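Long-range contacts in envelope glycoprotein (Bourbon virus, PDB 5ZKX), which probably mediates membrane fusion during viral entry, as a trimeric gp64-family class III fusion protein captured here in its postfusion form: residues E89-P95 and M114-R119; G47-Y51 and P74-T78; E96-S102 and H134-S140; E187-L191 and W424-S430; Y51-Y55 and C108-W112. Residues are numbered along the deposited sequence.

Interaction 1: residues E89-P95 and M114-R119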
# COMPACT_ATOMS: atom_id res chain seq x y z
N GLU A 89 34.43 10.34 -1.49
CA GLU A 89 33.77 9.20 -0.84
C GLU A 89 34.60 8.71 0.34
O GLU A 89 34.81 7.51 0.53
CB GLU A 89 33.49 8.08 -1.84
CG GLU A 89 32.54 8.47 -2.96
CD GLU A 89 31.70 7.31 -3.46
OE1 GLU A 89 31.74 6.22 -2.85
OE2 GLU A 89 31.00 7.48 -4.48
N VAL A 90 35.06 9.66 1.15
CA VAL A 90 35.99 9.40 2.24
C VAL A 90 35.79 10.46 3.31
O VAL A 90 35.64 11.64 2.99
CB VAL A 90 37.45 9.39 1.72
CG1 VAL A 90 38.41 9.77 2.81
CG2 VAL A 90 37.81 8.03 1.13
N CYS A 91 35.79 10.05 4.57
CA CYS A 91 35.68 10.97 5.68
C CYS A 91 37.02 11.08 6.41
O CYS A 91 37.81 10.13 6.44
CB CYS A 91 34.58 10.55 6.66
SG CYS A 91 34.60 8.80 7.10
N TYR A 92 37.26 12.25 7.00
CA TYR A 92 38.51 12.54 7.70
C TYR A 92 38.23 12.77 9.18
O TYR A 92 37.29 13.48 9.54
CB TYR A 92 39.20 13.77 7.10
CG TYR A 92 39.79 13.57 5.72
CD1 TYR A 92 41.07 13.07 5.56
CD2 TYR A 92 39.06 13.88 4.58
CE1 TYR A 92 41.62 12.88 4.30
CE2 TYR A 92 39.60 13.70 3.31
CZ TYR A 92 40.88 13.20 3.18
OH TYR A 92 41.43 13.02 1.93
N THR A 93 39.06 12.17 10.03
CA THR A 93 38.90 12.27 11.48
C THR A 93 40.26 12.52 12.13
O THR A 93 41.29 12.59 11.45
CB THR A 93 38.27 11.00 12.07
OG1 THR A 93 38.96 9.84 11.58
CG2 THR A 93 36.80 10.91 11.71
N GLY A 94 40.24 12.66 13.45
CA GLY A 94 41.45 12.76 14.23
C GLY A 94 42.07 11.39 14.46
O GLY A 94 41.70 10.40 13.83
N PRO A 95 43.02 11.31 15.38
CA PRO A 95 43.76 10.07 15.60
C PRO A 95 43.09 9.12 16.57
O PRO A 95 42.34 9.51 17.47
CB PRO A 95 45.09 10.57 16.17
CG PRO A 95 44.70 11.77 16.96
CD PRO A 95 43.56 12.42 16.21
N MET A 114 41.89 17.13 11.84
CA MET A 114 41.54 15.84 11.24
C MET A 114 42.34 15.54 9.98
O MET A 114 42.24 16.26 8.98
CB MET A 114 40.05 15.83 10.91
CG MET A 114 39.22 16.76 11.77
SD MET A 114 39.03 16.08 13.42
CE MET A 114 38.04 17.35 14.21
N ASP A 115 43.10 14.45 10.02
CA ASP A 115 43.90 14.03 8.88
C ASP A 115 43.91 12.52 8.68
O ASP A 115 44.61 12.04 7.79
CB ASP A 115 45.35 14.54 9.02
CG ASP A 115 45.94 14.24 10.38
OD1 ASP A 115 45.30 13.52 11.18
OD2 ASP A 115 47.06 14.72 10.66
N ASN A 116 43.17 11.76 9.49
CA ASN A 116 43.05 10.32 9.29
C ASN A 116 41.89 10.07 8.33
O ASN A 116 40.75 10.44 8.61
CB ASN A 116 42.82 9.60 10.61
CG ASN A 116 44.00 9.71 11.55
OD1 ASN A 116 44.63 10.76 11.65
ND2 ASN A 116 44.32 8.62 12.24
N LYS A 117 42.20 9.46 7.19
CA LYS A 117 41.22 9.22 6.14
C LYS A 117 40.67 7.81 6.26
O LYS A 117 41.43 6.85 6.45
CB LYS A 117 41.85 9.44 4.76
CG LYS A 117 41.43 8.45 3.69
CD LYS A 117 42.51 8.32 2.62
CE LYS A 117 42.63 9.60 1.81
NZ LYS A 117 43.64 9.46 0.72
N HIS A 118 39.35 7.69 6.16
CA HIS A 118 38.68 6.40 6.16
C HIS A 118 37.62 6.37 5.07
O HIS A 118 37.09 7.41 4.67
CB HIS A 118 38.00 6.09 7.51
CG HIS A 118 38.75 6.60 8.70
ND1 HIS A 118 39.70 5.84 9.36
CD2 HIS A 118 38.69 7.78 9.36
CE1 HIS A 118 40.18 6.53 10.37
NE2 HIS A 118 39.59 7.71 10.39
N ARG A 119 37.33 5.17 4.58
CA ARG A 119 36.12 4.98 3.79
C ARG A 119 34.90 4.85 4.69
O ARG A 119 33.85 5.45 4.41
CB ARG A 119 36.26 3.76 2.89
CG ARG A 119 37.15 3.99 1.68
CD ARG A 119 37.17 2.76 0.78
NE ARG A 119 35.82 2.33 0.43
CZ ARG A 119 35.55 1.30 -0.36
NH1 ARG A 119 36.55 0.59 -0.88
NH2 ARG A 119 34.30 0.97 -0.63

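Interaction 2: residues G47-Y51 and P74-T78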
# COMPACT_ATOMS: atom_id res chain seq x y z
N GLY A 47 27.07 13.64 5.74
CA GLY A 47 28.28 13.21 6.43
C GLY A 47 28.13 13.37 7.92
O GLY A 47 27.62 14.37 8.41
N TYR A 48 28.58 12.35 8.65
CA TYR A 48 28.59 12.41 10.10
C TYR A 48 30.00 12.17 10.62
O TYR A 48 30.84 11.56 9.95
CB TYR A 48 27.62 11.40 10.72
CG TYR A 48 27.99 9.94 10.55
CD1 TYR A 48 28.76 9.29 11.51
CD2 TYR A 48 27.54 9.21 9.46
CE1 TYR A 48 29.09 7.96 11.36
CE2 TYR A 48 27.87 7.88 9.31
CZ TYR A 48 28.64 7.26 10.27
OH TYR A 48 28.96 5.93 10.13
N ARG A 49 30.26 12.67 11.82
CA ARG A 49 31.54 12.48 12.48
C ARG A 49 31.36 12.74 13.97
O ARG A 49 30.67 13.68 14.36
CB ARG A 49 32.62 13.40 11.91
CG ARG A 49 33.94 13.33 12.67
CD ARG A 49 35.02 14.14 11.99
NE ARG A 49 34.66 15.55 11.86
CZ ARG A 49 35.27 16.39 11.03
NH1 ARG A 49 36.26 15.96 10.26
NH2 ARG A 49 34.89 17.66 10.97
N ALA A 50 31.98 11.90 14.79
CA ALA A 50 32.00 12.08 16.23
C ALA A 50 33.23 11.38 16.78
O ALA A 50 33.91 10.62 16.09
CB ALA A 50 30.73 11.55 16.88
N TYR A 51 33.52 11.64 18.05
CA TYR A 51 34.61 10.96 18.73
C TYR A 51 34.21 10.63 20.16
O TYR A 51 33.54 11.42 20.83
CB TYR A 51 35.91 11.79 18.70
CG TYR A 51 35.89 13.10 19.47
CD1 TYR A 51 36.17 13.14 20.83
CD2 TYR A 51 35.64 14.31 18.82
CE1 TYR A 51 36.17 14.33 21.53
CE2 TYR A 51 35.64 15.50 19.51
CZ TYR A 51 35.91 15.51 20.87
OH TYR A 51 35.91 16.69 21.57
N PRO A 74 30.02 15.31 19.16
CA PRO A 74 29.82 15.38 17.71
C PRO A 74 30.68 16.48 17.09
O PRO A 74 30.78 17.59 17.60
CB PRO A 74 28.33 15.72 17.59
CG PRO A 74 28.06 16.55 18.81
CD PRO A 74 28.96 16.01 19.90
N LYS A 75 31.30 16.14 15.97
CA LYS A 75 32.09 17.09 15.19
C LYS A 75 31.61 17.02 13.75
O LYS A 75 32.28 16.43 12.88
CB LYS A 75 33.59 16.81 15.31
CG LYS A 75 34.23 17.39 16.57
CD LYS A 75 34.27 18.92 16.51
CE LYS A 75 34.39 19.52 17.91
NZ LYS A 75 34.35 21.01 17.89
N PRO A 76 30.45 17.60 13.45
CA PRO A 76 29.92 17.55 12.09
C PRO A 76 30.82 18.31 11.14
O PRO A 76 31.30 19.41 11.46
CB PRO A 76 28.55 18.23 12.23
CG PRO A 76 28.68 19.10 13.43
CD PRO A 76 29.59 18.37 14.37
N PRO A 77 31.10 17.74 9.97
CA PRO A 77 32.03 18.40 9.04
C PRO A 77 31.50 19.74 8.56
O PRO A 77 30.30 19.99 8.55
CB PRO A 77 32.14 17.39 7.88
CG PRO A 77 30.91 16.55 7.99
CD PRO A 77 30.61 16.46 9.45
N THR A 78 32.43 20.61 8.17
CA THR A 78 32.06 21.89 7.59
C THR A 78 31.55 21.68 6.17
O THR A 78 31.56 20.57 5.62
CB THR A 78 33.25 22.84 7.60
OG1 THR A 78 34.20 22.43 6.62
CG2 THR A 78 33.91 22.85 8.97

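Interaction 3: residues E96-S102 and H134-S140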
# COMPACT_ATOMS: atom_id res chain seq x y z
N GLU A 96 43.38 7.83 16.38
CA GLU A 96 42.93 6.78 17.29
C GLU A 96 43.93 6.68 18.43
O GLU A 96 45.07 6.24 18.23
CB GLU A 96 42.79 5.45 16.56
CG GLU A 96 42.14 4.35 17.38
CD GLU A 96 40.64 4.27 17.17
OE1 GLU A 96 40.16 4.72 16.12
OE2 GLU A 96 39.94 3.75 18.07
N VAL A 97 43.51 7.07 19.63
CA VAL A 97 44.37 7.10 20.81
C VAL A 97 43.94 5.98 21.74
O VAL A 97 42.77 5.90 22.12
CB VAL A 97 44.30 8.45 21.52
CG1 VAL A 97 45.07 8.38 22.82
CG2 VAL A 97 44.82 9.57 20.63
N GLN A 98 44.89 5.13 22.12
CA GLN A 98 44.60 4.01 23.00
C GLN A 98 45.71 3.86 24.03
O GLN A 98 46.88 3.73 23.67
CB GLN A 98 44.44 2.71 22.22
CG GLN A 98 44.27 1.50 23.11
CD GLN A 98 44.03 0.23 22.33
OE1 GLN A 98 44.26 0.18 21.13
NE2 GLN A 98 43.56 -0.80 23.02
N ASP A 99 45.33 3.86 25.31
CA ASP A 99 46.26 3.65 26.42
C ASP A 99 47.39 4.66 26.40
O ASP A 99 48.55 4.33 26.64
CB ASP A 99 46.81 2.22 26.41
CG ASP A 99 47.30 1.78 27.78
OD1 ASP A 99 47.60 0.58 27.95
OD2 ASP A 99 47.38 2.63 28.68
N ALA A 100 47.06 5.91 26.11
CA ALA A 100 48.02 7.01 26.19
C ALA A 100 47.97 7.57 27.60
O ALA A 100 46.98 8.19 28.00
CB ALA A 100 47.72 8.09 25.16
N TRP A 101 49.03 7.35 28.37
CA TRP A 101 49.05 7.81 29.75
C TRP A 101 50.15 8.86 29.93
O TRP A 101 50.72 9.36 28.95
CB TRP A 101 49.15 6.63 30.73
CG TRP A 101 50.25 5.64 30.52
CD1 TRP A 101 50.35 4.70 29.54
CD2 TRP A 101 51.39 5.46 31.37
NE1 TRP A 101 51.49 3.96 29.70
CE2 TRP A 101 52.15 4.40 30.82
CE3 TRP A 101 51.85 6.09 32.53
CZ2 TRP A 101 53.35 3.97 31.39
CZ3 TRP A 101 53.03 5.66 33.09
CH2 TRP A 101 53.77 4.61 32.53
N SER A 102 50.48 9.15 31.19
CA SER A 102 50.70 10.50 31.71
C SER A 102 51.20 11.52 30.69
O SER A 102 50.55 12.56 30.49
CB SER A 102 51.71 10.45 32.85
OG SER A 102 52.94 9.90 32.42
N HIS A 134 48.67 9.02 37.60
CA HIS A 134 48.81 9.44 36.21
C HIS A 134 47.45 9.52 35.54
O HIS A 134 46.47 8.90 35.99
CB HIS A 134 49.71 8.48 35.43
CG HIS A 134 51.16 8.64 35.74
ND1 HIS A 134 51.69 9.79 36.27
CD2 HIS A 134 52.21 7.79 35.58
CE1 HIS A 134 52.99 9.65 36.43
NE2 HIS A 134 53.33 8.44 36.02
N HIS A 135 47.40 10.29 34.46
CA HIS A 135 46.23 10.38 33.60
C HIS A 135 46.32 9.35 32.49
O HIS A 135 47.41 8.93 32.09
CB HIS A 135 46.10 11.77 32.99
CG HIS A 135 45.68 12.83 33.96
ND1 HIS A 135 44.37 13.09 34.27
CD2 HIS A 135 46.42 13.70 34.70
CE1 HIS A 135 44.30 14.07 35.15
NE2 HIS A 135 45.54 14.46 35.43
N THR A 136 45.16 8.94 31.97
CA THR A 136 45.07 8.03 30.85
C THR A 136 44.11 8.59 29.82
O THR A 136 43.09 9.19 30.17
CB THR A 136 44.61 6.62 31.28
OG1 THR A 136 45.41 6.18 32.39
CG2 THR A 136 44.77 5.63 30.13
N CYS A 137 44.43 8.41 28.54
CA CYS A 137 43.62 8.94 27.46
C CYS A 137 43.23 7.83 26.50
O CYS A 137 44.07 7.01 26.11
CB CYS A 137 44.35 10.06 26.70
SG CYS A 137 43.38 10.77 25.33
N ASN A 138 41.95 7.80 26.14
CA ASN A 138 41.44 6.96 25.07
C ASN A 138 40.59 7.84 24.15
O ASN A 138 39.78 8.64 24.62
CB ASN A 138 40.60 5.80 25.60
CG ASN A 138 41.44 4.68 26.16
OD1 ASN A 138 41.98 3.86 25.42
ND2 ASN A 138 41.55 4.63 27.48
N LEU A 139 40.79 7.67 22.84
CA LEU A 139 40.10 8.47 21.84
C LEU A 139 39.80 7.59 20.63
O LEU A 139 40.71 7.00 20.06
CB LEU A 139 40.94 9.68 21.44
CG LEU A 139 40.28 10.79 20.61
CD1 LEU A 139 39.20 11.49 21.42
CD2 LEU A 139 41.32 11.78 20.13
N SER A 140 38.52 7.51 20.26
CA SER A 140 38.07 6.71 19.12
C SER A 140 37.10 7.53 18.28
O SER A 140 36.22 8.21 18.81
CB SER A 140 37.39 5.43 19.59
OG SER A 140 37.37 4.46 18.56

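Interaction 4: residues E187-L191 and W424-S430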
# COMPACT_ATOMS: atom_id res chain seq x y z
N GLU A 187 25.57 15.09 15.03
CA GLU A 187 26.69 14.47 14.35
C GLU A 187 26.69 14.73 12.85
O GLU A 187 27.75 14.68 12.22
CB GLU A 187 26.68 12.95 14.57
CG GLU A 187 27.49 12.46 15.74
CD GLU A 187 27.38 10.96 15.94
OE1 GLU A 187 26.91 10.53 17.02
OE2 GLU A 187 27.74 10.20 15.02
N PHE A 188 25.53 15.01 12.27
CA PHE A 188 25.35 14.96 10.83
C PHE A 188 25.39 16.35 10.21
O PHE A 188 25.00 17.34 10.83
CB PHE A 188 24.03 14.28 10.48
CG PHE A 188 23.95 12.84 10.92
CD1 PHE A 188 24.20 11.81 10.03
CD2 PHE A 188 23.61 12.52 12.22
CE1 PHE A 188 24.13 10.50 10.43
CE2 PHE A 188 23.53 11.20 12.63
CZ PHE A 188 23.79 10.19 11.73
N SER A 189 25.88 16.40 8.98
CA SER A 189 25.84 17.59 8.15
C SER A 189 25.22 17.22 6.81
O SER A 189 25.54 16.16 6.24
CB SER A 189 27.23 18.20 7.95
OG SER A 189 27.67 18.88 9.12
N TYR A 190 24.34 18.08 6.31
CA TYR A 190 23.60 17.82 5.08
C TYR A 190 23.86 18.95 4.09
O TYR A 190 23.75 20.13 4.44
CB TYR A 190 22.11 17.70 5.36
CG TYR A 190 21.75 16.76 6.48
CD1 TYR A 190 21.39 15.45 6.23
CD2 TYR A 190 21.76 17.20 7.80
CE1 TYR A 190 21.05 14.60 7.25
CE2 TYR A 190 21.43 16.35 8.83
CZ TYR A 190 21.08 15.05 8.55
OH TYR A 190 20.74 14.19 9.57
N LEU A 191 24.19 18.58 2.86
CA LEU A 191 24.40 19.53 1.78
C LEU A 191 23.59 19.09 0.56
O LEU A 191 23.73 17.96 0.09
CB LEU A 191 25.87 19.64 1.41
CG LEU A 191 26.19 20.60 0.26
CD1 LEU A 191 26.00 22.04 0.69
CD2 LEU A 191 27.60 20.36 -0.26
N TRP A 424 17.95 9.17 4.45
CA TRP A 424 17.43 8.92 5.79
C TRP A 424 17.65 7.49 6.24
O TRP A 424 17.67 7.23 7.44
CB TRP A 424 15.95 9.27 5.84
CG TRP A 424 15.66 10.66 5.34
CD1 TRP A 424 14.73 11.02 4.41
CD2 TRP A 424 16.31 11.87 5.75
NE1 TRP A 424 14.76 12.38 4.21
CE2 TRP A 424 15.72 12.93 5.02
CE3 TRP A 424 17.33 12.17 6.65
CZ2 TRP A 424 16.12 14.25 5.17
CZ3 TRP A 424 17.73 13.49 6.80
CH2 TRP A 424 17.12 14.51 6.06
N THR A 425 17.83 6.56 5.30
CA THR A 425 18.22 5.21 5.68
C THR A 425 19.69 5.17 6.09
O THR A 425 20.06 4.45 7.02
CB THR A 425 17.96 4.25 4.52
OG1 THR A 425 16.57 4.33 4.16
CG2 THR A 425 18.29 2.82 4.92
N PHE A 426 20.53 5.96 5.41
CA PHE A 426 21.92 6.12 5.84
C PHE A 426 21.99 6.69 7.25
O PHE A 426 22.77 6.22 8.08
CB PHE A 426 22.65 7.02 4.85
CG PHE A 426 24.07 7.33 5.24
CD1 PHE A 426 25.09 6.45 4.95
CD2 PHE A 426 24.38 8.52 5.88
CE1 PHE A 426 26.40 6.73 5.30
CE2 PHE A 426 25.68 8.81 6.24
CZ PHE A 426 26.69 7.91 5.95
N VAL A 427 21.18 7.72 7.52
CA VAL A 427 21.18 8.33 8.85
C VAL A 427 20.71 7.34 9.90
O VAL A 427 21.33 7.19 10.96
CB VAL A 427 20.30 9.60 8.84
CG1 VAL A 427 19.92 10.01 10.26
CG2 VAL A 427 21.02 10.74 8.13
N ALA A 428 19.61 6.63 9.62
CA ALA A 428 19.06 5.71 10.61
C ALA A 428 20.01 4.57 10.91
O ALA A 428 20.11 4.11 12.06
CB ALA A 428 17.71 5.18 10.13
N ASN A 429 20.73 4.08 9.89
CA ASN A 429 21.68 2.99 10.11
C ASN A 429 22.88 3.46 10.91
O ASN A 429 23.36 2.74 11.79
CB ASN A 429 22.12 2.42 8.77
CG ASN A 429 21.00 1.71 8.03
OD1 ASN A 429 20.05 1.22 8.64
ND2 ASN A 429 21.11 1.65 6.71
N SER A 430 23.38 4.66 10.62
CA SER A 430 24.51 5.20 11.36
C SER A 430 24.18 5.35 12.84
O SER A 430 24.98 4.98 13.71
CB SER A 430 24.92 6.55 10.77
OG SER A 430 25.41 7.41 11.77

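Interaction 5: residues Y51-Y55 and C108-W112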
# COMPACT_ATOMS: atom_id res chain seq x y z
N TYR A 51 33.52 11.64 18.05
CA TYR A 51 34.61 10.96 18.73
C TYR A 51 34.21 10.63 20.16
O TYR A 51 33.54 11.42 20.83
CB TYR A 51 35.91 11.79 18.70
CG TYR A 51 35.89 13.10 19.47
CD1 TYR A 51 36.17 13.14 20.83
CD2 TYR A 51 35.64 14.31 18.82
CE1 TYR A 51 36.17 14.33 21.53
CE2 TYR A 51 35.64 15.50 19.51
CZ TYR A 51 35.91 15.51 20.87
OH TYR A 51 35.91 16.69 21.57
N TRP A 52 34.62 9.45 20.60
CA TRP A 52 34.49 9.05 21.99
C TRP A 52 35.79 9.36 22.72
O TRP A 52 36.87 8.95 22.27
CB TRP A 52 34.17 7.56 22.08
CG TRP A 52 34.42 6.97 23.43
CD1 TRP A 52 35.53 6.27 23.82
CD2 TRP A 52 33.55 7.02 24.56
NE1 TRP A 52 35.40 5.88 25.13
CE2 TRP A 52 34.19 6.33 25.61
CE3 TRP A 52 32.29 7.58 24.79
CZ2 TRP A 52 33.61 6.19 26.87
CZ3 TRP A 52 31.72 7.44 26.04
CH2 TRP A 52 32.38 6.75 27.06
N ARG A 53 35.70 10.10 23.83
CA ARG A 53 36.87 10.48 24.61
C ARG A 53 36.72 9.98 26.03
O ARG A 53 35.66 10.15 26.65
CB ARG A 53 37.06 12.00 24.60
CG ARG A 53 38.12 12.49 25.58
CD ARG A 53 37.84 13.92 26.01
NE ARG A 53 38.22 14.88 24.99
CZ ARG A 53 37.70 16.10 24.87
NH1 ARG A 53 36.76 16.51 25.72
NH2 ARG A 53 38.11 16.91 23.91
N SER A 54 37.77 9.35 26.55
CA SER A 54 37.81 8.88 27.94
C SER A 54 39.10 9.36 28.57
O SER A 54 40.17 8.77 28.36
CB SER A 54 37.69 7.36 28.01
OG SER A 54 37.41 6.95 29.34
N TYR A 55 39.01 10.43 29.36
CA TYR A 55 40.14 11.02 30.06
C TYR A 55 40.02 10.67 31.53
O TYR A 55 39.18 11.22 32.25
CB TYR A 55 40.16 12.53 29.85
CG TYR A 55 41.43 13.22 30.30
CD1 TYR A 55 42.63 13.02 29.63
CD2 TYR A 55 41.42 14.08 31.39
CE1 TYR A 55 43.79 13.65 30.03
CE2 TYR A 55 42.58 14.71 31.80
CZ TYR A 55 43.76 14.49 31.12
OH TYR A 55 44.92 15.12 31.51
N CYS A 108 44.57 14.02 24.66
CA CYS A 108 43.11 14.08 24.77
C CYS A 108 42.55 15.46 24.46
O CYS A 108 41.34 15.58 24.28
CB CYS A 108 42.65 13.64 26.16
SG CYS A 108 42.23 11.87 26.31
N PHE A 109 43.39 16.50 24.40
CA PHE A 109 42.96 17.86 24.05
C PHE A 109 44.09 18.47 23.21
O PHE A 109 45.04 19.03 23.75
CB PHE A 109 42.66 18.71 25.29
CG PHE A 109 41.82 18.01 26.32
CD1 PHE A 109 40.44 18.11 26.27
CD2 PHE A 109 42.40 17.27 27.33
CE1 PHE A 109 39.65 17.47 27.22
CE2 PHE A 109 41.62 16.62 28.27
CZ PHE A 109 40.24 16.72 28.22
N VAL A 110 43.97 18.34 21.89
CA VAL A 110 45.03 18.77 20.99
C VAL A 110 44.55 19.70 19.89
O VAL A 110 45.35 20.51 19.38
CB VAL A 110 45.75 17.53 20.39
CG1 VAL A 110 46.34 17.79 19.01
CG2 VAL A 110 46.84 17.04 21.34
N ASP A 111 43.25 19.71 19.56
CA ASP A 111 42.73 20.31 18.32
C ASP A 111 43.34 19.59 17.11
O ASP A 111 44.12 20.14 16.33
CB ASP A 111 42.98 21.82 18.29
CG ASP A 111 42.25 22.51 17.16
OD1 ASP A 111 41.00 22.48 17.16
OD2 ASP A 111 42.92 23.09 16.28
N TRP A 112 42.95 18.32 17.00
CA TRP A 112 43.71 17.31 16.27
C TRP A 112 43.90 17.62 14.79
O TRP A 112 44.78 17.01 14.17
CB TRP A 112 43.05 15.95 16.43
CG TRP A 112 42.82 15.55 17.85
CD1 TRP A 112 43.68 14.87 18.66
CD2 TRP A 112 41.65 15.82 18.64
NE1 TRP A 112 43.12 14.68 19.90
CE2 TRP A 112 41.87 15.26 19.92
CE3 TRP A 112 40.44 16.47 18.39
CZ2 TRP A 112 40.93 15.33 20.94
CZ3 TRP A 112 39.50 16.54 19.41
CH2 TRP A 112 39.75 15.98 20.67

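Interaction 1: residues E89-P95 and M114-R119
In a two-stranded sheet the backbone groups that point outward need partners of another kind, as residues 89-95 and 114-119 illustrate. Four main-chain hydrogen bonds hold them together antiparallel. Cys91 N gives to His118 O (2.9 Å) and Cys91 O accepts from His118 N (2.9 Å); two residues on, Thr93 N donates to Asn116 O and Asn116 N to Thr93 O, both at 2.8 Å. Between these hydrogen-bonded pairs lies the non-hydrogen-bonded pair Tyr92-Lys117, so the carbonyl of Tyr92 points out of the pair and is met by Arg49 NH1 from strand 44-58. The inner gaps are filled by CA-H...O contacts, such as Tyr92 CA to Asn116 O at 3.2 Å. This is a two-stranded antiparallel sheet, closed at one end by a classic beta bulge in which Asp115 and Asn116 both face Thr93. Side chains settle further polar groups. On the face carrying Cys91, Thr93 and His118, the imidazole reaches along the sheet and His118 NE2 donates to Thr93 OG1 over a short 2.5 Å; beside them Cys91 forms its disulfide with Cys143 of strand 134-148. On the other face the Tyr92 ring lies against Lys117, its CE1 atom 3.5 Å from Lys117 CB, while its hydroxyl is hydrogen-bonded to Glu88 at the end of helix 79-88.

Interaction 2: residues G47-Y51 and P74-T78
Strand 44-58 runs extended through residues 47-51, while residues 74-78 leave the end of strand 67-74 and are heading for a helix; the end-to-end directions of the touching parts lie 139° apart. Antiparallel pairing persists only as far as Ala50 and Pro74, a non-hydrogen-bonded pair with CA atoms 4.2 Å apart, followed by one backbone bond from Lys75 N to Arg49 O (3.0 Å). Beyond it the prolines at 76 and 77, which have no amide proton to give, end the regular exchange. A side chain then takes over: Arg49 NE donates to Lys75 O at 2.7 Å, so that one arginine serves the same lysine with both its carbonyl and its guanidinium. Pro77 CB lies over one face of that guanidinium, and Arg49 NH2 comes within 3.5 Å of Pro77 CA. Toward Tyr51, the aliphatic part of Lys75 lies against the edge of that ring, with Lys75 CG 3.8 Å from Tyr51 CE2. The loop leads the chain from sheet to helix: Thr78 N-caps helix 79-88, whose Glu81 salt-bridges Arg49. On the same edge of strand 44-58 Gly47 and Arg49 bond to Ser189 and Glu187, while Tyr48 and Ala50 bond to strand 134-148 on the opposite edge.

Interaction 3: residues E96-S102 and H134-S140
Residues 134-140 run as an inner strand, while 96-102 alongside bends at Asp99. His134 comes first, its ring face covered by Ser102 CB in a CH-pi contact (3.6 Å to the centroid) and its rim against that of Trp101. His135 O accepts a CA-H...O contact from Trp101 CA at 3.1 Å. Cys137 is bonded twice to Ala100: its N donates to Ala100 O (2.6 Å) and its O accepts from Ala100 N (3.2 Å). At Asn138 the register slips by one in a beta bulge around Asp99; Asn138 OD1 takes a weak bond from Asp99 N (3.4 Å), and ND2 is hydrogen-bonded to Asn128 OD1. Leu139 restores the pairing through two 2.8 Å bonds, Leu139 N to Val97 O and Val97 N to Leu139 O. Ser140 OG donates to Glu96 OE2 (2.7 Å), a carboxylate that also salt-bridges Arg126. Backbone bonds on either side of the bulge thus carry the pairing, and the apolar face of Val97, Ala100, Cys137 and Leu139 holds the Cys137-Cys108 disulfide.

Interaction 4: residues E187-L191 and W424-S430
Side chains alone can dock a strand on a helix when every second residue points the same way, and residues 187-191 meet helix 422-437 in just this manner. Glu187 opens the segment at the margin of the contact and spends its carboxylate on a salt bridge with Arg142 of strand 134-148. Phe188 is the main point of purchase. Its ring receives Val427 over one face, with Phe188 CD1 3.9 Å from Val427 CG2, and its far end reaches Ser430, where CZ stands 3.2 Å from Ser430 OG. Ser189 then turns to the other side of the sheet, where its hydroxyl is hydrogen-bonded to Thr184 and to Pro77 O. This alternation, common to beta strands, lets one face of the sheet pack on the helix: the strand and helix axes, 11.3 Å apart at their closest and running nearly antiparallel at 172°, leave room for a single tier of large side chains. Tyr190 brings the chain back to the helix, its ring edge touching Val427, with Tyr190 OH 3.7 Å from Val427 CG2. Tyr190 CE1 also approaches Trp424 CZ3 at 3.5 Å, the two rings meeting obliquely with planes at 51°, while a stacked Trp183 from strand 182-185 accompanies the tyrosine. Leu191 finally faces helix 79-88 instead, packing on Lys79, Leu82 and Lys83.

Interaction 5: residues Y51-Y55 and C108-W112
Arg53, Phe109 and Cys108 surrender the most surface here, and together they show how an irregular segment can be fixed to a regular strand. The arginine extends from strand 44-58 to residues 108-112, where its guanidinium meets three partners. Phe109 CE1 lies over one of its faces, 3.3 Å from Arg53 CZ; Trp112 CH2 sits at its edge, 3.7 Å from Arg53 NH2; and Arg53 NE gives a weak hydrogen bond to Cys108 O (3.3 Å). Phe109 also turns its edge to the face of Tyr55, a T-shaped pair with centroids 5.2 Å apart and planes at 75°. Cys108 fits beside that same tyrosine: its CB is 3.5 Å from Tyr55 CD1, and its sulfur lies at the ring edge, 4.8 Å from the centroid, in a sulfur-aromatic contact. A second T-shaped pair directs the Trp112 edge to the Tyr51 face. The alternate residues Tyr51, Arg53 and Tyr55 therefore present one face of the strand to the loop, whereas Trp52 faces Tyr440 of a second subunit. With Cys108 bonded to Cys137 on the adjoining strand 134-148, this is a disulfide-tethered loop packed over a beta sheet through an aromatic and arginine cluster.

In the fold
All five contacts gather on one side of the chain's centre, around a branched antiparallel sheet. Interactions 2 and 5 both use strand 44-58 and share Tyr51, but interaction 2 is buried and combines two hydrogen bonds with proline packing, whereas interaction 5, nearer the surface, relies on aromatic packing. Interaction 3 belongs to the same sheet and is tied to interaction 5 by the Cys108-Cys137 disulfide. Interaction 1, a separate two-stranded sheet, is partly buried like interaction 3 and shares its dependence on backbone bonds and a bulge; Arg49 links it to interaction 2. Interaction 4, fully buried and purely side-chain packing, brings in a helix far along the sequence, its strand being bonded to residues 47-51.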